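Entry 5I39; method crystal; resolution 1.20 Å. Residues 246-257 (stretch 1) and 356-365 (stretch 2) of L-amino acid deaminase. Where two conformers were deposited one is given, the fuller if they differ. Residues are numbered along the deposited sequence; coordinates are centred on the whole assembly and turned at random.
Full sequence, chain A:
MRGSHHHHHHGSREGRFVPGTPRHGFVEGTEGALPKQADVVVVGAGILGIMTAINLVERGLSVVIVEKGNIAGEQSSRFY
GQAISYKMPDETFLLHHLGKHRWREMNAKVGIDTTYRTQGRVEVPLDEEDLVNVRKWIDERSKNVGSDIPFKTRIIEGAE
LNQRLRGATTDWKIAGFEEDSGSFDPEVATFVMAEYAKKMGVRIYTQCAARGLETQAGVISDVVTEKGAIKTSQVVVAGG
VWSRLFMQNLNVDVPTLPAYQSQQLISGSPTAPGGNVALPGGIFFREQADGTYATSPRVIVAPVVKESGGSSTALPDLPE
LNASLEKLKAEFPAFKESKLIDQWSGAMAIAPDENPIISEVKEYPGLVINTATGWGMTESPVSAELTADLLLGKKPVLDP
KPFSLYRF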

# COMPACT_ATOMS: atom_id res chain seq x y z
N PHE A 246 6.73 10.32 -15.98
CA PHE A 246 7.35 9.36 -16.88
C PHE A 246 6.52 9.17 -18.15
O PHE A 246 7.05 9.21 -19.27
CB PHE A 246 7.55 8.01 -16.18
CG PHE A 246 8.31 7.01 -17.00
CD1 PHE A 246 9.70 6.99 -16.99
CD2 PHE A 246 7.63 6.10 -17.82
CE1 PHE A 246 10.40 6.07 -17.76
CE2 PHE A 246 8.33 5.18 -18.59
CZ PHE A 246 9.72 5.17 -18.56
N MSE A 247 5.21 9.01 -17.99
CA MSE A 247 4.32 8.83 -19.14
C MSE A 247 4.18 10.08 -19.97
O MSE A 247 4.05 9.98 -21.20
CB MSE A 247 2.95 8.33 -18.69
CG MSE A 247 2.98 6.92 -18.07
SE MSE A 247 3.87 5.54 -19.16
CE MSE A 247 2.90 5.79 -20.85
N GLN A 248 4.23 11.27 -19.35
CA GLN A 248 4.18 12.53 -20.10
C GLN A 248 5.32 12.64 -21.11
O GLN A 248 5.14 13.18 -22.21
CB GLN A 248 4.19 13.74 -19.15
CG GLN A 248 2.81 14.26 -18.82
CD GLN A 248 2.79 15.23 -17.66
OE1 GLN A 248 3.70 15.23 -16.83
NE2 GLN A 248 1.75 16.05 -17.59
N ASN A 249 6.50 12.13 -20.75
CA ASN A 249 7.64 12.12 -21.68
C ASN A 249 7.45 11.17 -22.87
O ASN A 249 8.15 11.29 -23.86
CB ASN A 249 8.94 11.80 -20.94
CG ASN A 249 9.36 12.90 -19.98
OD1 ASN A 249 9.10 14.08 -20.22
ND2 ASN A 249 10.02 12.53 -18.90
N LEU A 250 6.51 10.23 -22.74
CA LEU A 250 6.05 9.38 -23.84
C LEU A 250 4.75 9.90 -24.49
O LEU A 250 4.12 9.18 -25.28
CB LEU A 250 5.85 7.96 -23.30
CG LEU A 250 7.09 7.26 -22.73
CD1 LEU A 250 6.69 5.96 -22.08
CD2 LEU A 250 8.14 7.01 -23.80
N ASN A 251 4.37 11.14 -24.20
CA ASN A 251 3.16 11.79 -24.73
C ASN A 251 1.85 11.07 -24.38
O ASN A 251 0.94 10.99 -25.20
CB ASN A 251 3.29 12.02 -26.24
CG ASN A 251 4.53 12.82 -26.61
OD1 ASN A 251 4.86 13.81 -25.95
ND2 ASN A 251 5.23 12.40 -27.66
N VAL A 252 1.78 10.56 -23.15
CA VAL A 252 0.57 9.93 -22.62
C VAL A 252 0.22 10.61 -21.30
O VAL A 252 1.05 10.68 -20.40
CB VAL A 252 0.78 8.41 -22.38
CG1 VAL A 252 -0.44 7.77 -21.74
CG2 VAL A 252 1.12 7.71 -23.69
N ASP A 253 -1.02 11.08 -21.20
CA ASP A 253 -1.52 11.73 -20.00
C ASP A 253 -2.03 10.69 -19.00
O ASP A 253 -2.87 9.86 -19.33
CB ASP A 253 -2.66 12.70 -20.33
CG ASP A 253 -3.17 13.42 -19.10
OD1 ASP A 253 -2.43 14.26 -18.54
OD2 ASP A 253 -4.31 13.14 -18.67
N VAL A 254 -1.52 10.76 -17.77
CA VAL A 254 -2.00 9.94 -16.66
C VAL A 254 -2.58 10.93 -15.64
O VAL A 254 -1.81 11.66 -15.01
CB VAL A 254 -0.87 9.11 -16.02
CG1 VAL A 254 -1.41 8.23 -14.90
CG2 VAL A 254 -0.20 8.24 -17.07
N PRO A 255 -3.93 11.00 -15.51
CA PRO A 255 -4.49 11.96 -14.56
C PRO A 255 -4.30 11.52 -13.11
O PRO A 255 -4.97 10.60 -12.62
CB PRO A 255 -5.97 12.01 -14.94
CG PRO A 255 -6.25 10.68 -15.51
CD PRO A 255 -4.98 10.17 -16.13
N THR A 256 -3.34 12.15 -12.45
CA THR A 256 -3.17 12.04 -11.01
C THR A 256 -2.98 13.44 -10.47
O THR A 256 -2.50 14.34 -11.18
CB THR A 256 -1.97 11.15 -10.60
OG1 THR A 256 -0.74 11.70 -11.10
CG2 THR A 256 -2.14 9.73 -11.10
N LEU A 257 -3.40 13.63 -9.23
CA LEU A 257 -3.07 14.85 -8.50
C LEU A 257 -2.44 14.50 -7.16
O LEU A 257 -2.76 13.46 -6.56
CB LEU A 257 -4.29 15.77 -8.34
CG LEU A 257 -4.70 16.54 -9.60
CD1 LEU A 257 -6.04 17.23 -9.37
CD2 LEU A 257 -3.66 17.57 -10.04
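Stretch 2, residues 356-365: PIISEVKEYP

Stretch 2 approaches stretch 1 as a short strand followed by a turn, and it meets stretch 1 through its side chains, which pack on side chains and on two backbone carbonyls of stretch 1. The strand includes residues 357-360; beyond it, a type I beta turn from Val361 to Tyr364 turns the chain and is closed by a backbone hydrogen bond from Tyr364 N to Val361 O (3.0 Å). Stretch 1 enters as the last part of a helix, passes through a type I beta turn from Gln248 to Asn251, and continues as an extended segment towards Leu257. The turn is held by Asn251 N to Gln248 O (3.0 Å), while Leu250 N and Val252 N both donate to Met247 O, at 2.9 and 3.0 Å. Asn251, with phi and psi of 60° and 39°, adopts a left-handed conformation at the point where the chain leaves the turn.

The two chains run in opposite senses along the contact. Val252 lies nearest Glu363, with 7.6 Å between their CA atoms, whereas farther along stretch 1 the CA of Val254 lies nearest that of Ile357, 8.5 Å away. These separations are too wide for sheet pairing, and no backbone-to-backbone hydrogen bond joins the stretches. Together they bury 357 Å², both sides summed.

The one hydrogen bond across the contact runs from Tyr364 OH to Leu250 O, at 2.8 Å. With chi1 near -63° (m), the tyrosine carries its hydroxyl to the turn of stretch 1, where it meets a backbone carbonyl. Leu250 O lies at the edge of the ring, near its plane, as expected for an acceptor reached by a phenolic hydroxyl. Tyr364 also has the largest area covered by the opposing stretch, 71 Å². Within stretch 2, Ser359 OG donates to Glu360 O (2.8 Å); Ser359 makes no contact with stretch 1.

Apolar packing forms two groups. In the first, Val252 points toward stretch 2 and places its CG2 3.8 Å from Tyr364 CE2 and 4.1 Å from Val361 CG1. Val252 CG2 lies at the edge of the Tyr364 ring, near its plane. Leu250 adds to this side of the contact, its CB lying 3.7 Å from Tyr364 CE2. Met247, a selenomethionine, takes part although its CA-to-CB bond points sideways: chi1, chi2 and chi3 are all m, and the end of the side chain comes nearer, bringing Met247 CE to 4.0 Å from Val361 CG1. Apart from this apolar packing, Val252 CG2 also lies 3.9 Å from Glu363 CD, a plain van der Waals contact with the carboxylate carbon.

The second group centres on Ile357, whose m,t rotamer extends CD1 to the segment from Val254 to Thr256. Val254 CG1 is 3.7 Å from Ile357 CD1, and Pro255 CD is 4.3 Å from the same methyl. Pro255 O also faces Ile357 CD1, at 3.9 Å; this carbonyl is buried by the contact and has no hydrogen-bonding partner in the model. Between Val252 and Val254, which both point toward stretch 2, Asp253 points away, the alternation expected of an extended backbone.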

# COMPACT_ATOMS: atom_id res chain seq x y z
N PRO A 356 -7.46 3.04 -8.44
CA PRO A 356 -6.16 2.84 -9.08
C PRO A 356 -6.16 2.98 -10.60
O PRO A 356 -7.21 2.93 -11.24
CB PRO A 356 -5.80 1.40 -8.69
CG PRO A 356 -6.57 1.13 -7.45
CD PRO A 356 -7.87 1.84 -7.68
N ILE A 357 -4.96 3.17 -11.14
CA ILE A 357 -4.73 3.05 -12.58
C ILE A 357 -3.87 1.80 -12.78
O ILE A 357 -2.68 1.79 -12.46
CB ILE A 357 -4.10 4.31 -13.21
CG1 ILE A 357 -5.06 5.50 -13.02
CG2 ILE A 357 -3.84 4.08 -14.69
CD1 ILE A 357 -4.50 6.85 -13.42
N ILE A 358 -4.52 0.76 -13.29
CA ILE A 358 -3.89 -0.54 -13.55
C ILE A 358 -4.35 -0.85 -14.96
O ILE A 358 -5.50 -1.25 -15.16
CB ILE A 358 -4.37 -1.63 -12.57
CG1 ILE A 358 -4.14 -1.22 -11.11
CG2 ILE A 358 -3.64 -2.94 -12.87
CD1 ILE A 358 -5.00 -1.98 -10.13
N SER A 359 -3.50 -0.63 -15.95
CA SER A 359 -3.99 -0.46 -17.31
C SER A 359 -2.97 -0.74 -18.39
O SER A 359 -1.78 -0.49 -18.21
CB SER A 359 -4.48 0.98 -17.48
OG SER A 359 -5.18 1.17 -18.70
N GLU A 360 -3.46 -1.21 -19.53
CA GLU A 360 -2.72 -1.15 -20.77
C GLU A 360 -2.63 0.30 -21.24
O GLU A 360 -3.39 1.16 -20.80
CB GLU A 360 -3.40 -1.98 -21.86
CG GLU A 360 -3.49 -3.46 -21.56
CD GLU A 360 -4.09 -4.24 -22.71
OE1 GLU A 360 -3.47 -4.27 -23.80
OE2 GLU A 360 -5.17 -4.84 -22.54
N VAL A 361 -1.68 0.53 -22.14
CA VAL A 361 -1.46 1.84 -22.74
C VAL A 361 -1.51 1.60 -24.25
O VAL A 361 -0.59 1.01 -24.82
CB VAL A 361 -0.11 2.44 -22.30
CG1 VAL A 361 0.14 3.79 -22.97
CG2 VAL A 361 -0.07 2.60 -20.79
N LYS A 362 -2.59 2.05 -24.89
CA LYS A 362 -2.80 1.79 -26.32
C LYS A 362 -1.68 2.35 -27.21
O LYS A 362 -1.37 1.78 -28.24
CB LYS A 362 -4.19 2.29 -26.78
CG LYS A 362 -4.41 3.79 -26.74
CD LYS A 362 -5.82 4.19 -27.20
CE LYS A 362 -6.90 3.69 -26.25
NZ LYS A 362 -8.23 4.30 -26.54
N GLU A 363 -1.07 3.44 -26.77
CA GLU A 363 0.04 4.08 -27.49
C GLU A 363 1.32 3.22 -27.51
O GLU A 363 2.15 3.37 -28.41
CB GLU A 363 0.35 5.45 -26.88
CG GLU A 363 -0.78 6.48 -27.01
CD GLU A 363 -1.82 6.42 -25.90
OE1 GLU A 363 -1.84 5.45 -25.10
OE2 GLU A 363 -2.66 7.34 -25.84
N TYR A 364 1.46 2.33 -26.52
CA TYR A 364 2.65 1.49 -26.37
C TYR A 364 2.27 0.04 -26.05
O TYR A 364 2.29 -0.36 -24.89
CB TYR A 364 3.55 2.06 -25.27
CG TYR A 364 4.08 3.42 -25.62
CD1 TYR A 364 5.23 3.57 -26.39
CD2 TYR A 364 3.39 4.57 -25.23
CE1 TYR A 364 5.70 4.82 -26.74
CE2 TYR A 364 3.85 5.83 -25.58
CZ TYR A 364 5.01 5.95 -26.34
OH TYR A 364 5.48 7.20 -26.69
N PRO A 365 1.93 -0.75 -27.09
CA PRO A 365 1.75 -2.19 -26.89
C PRO A 365 2.96 -2.80 -26.18
O PRO A 365 4.10 -2.47 -26.51
CB PRO A 365 1.63 -2.72 -28.32
CG PRO A 365 1.05 -1.58 -29.08
CD PRO A 365 1.64 -0.35 -28.48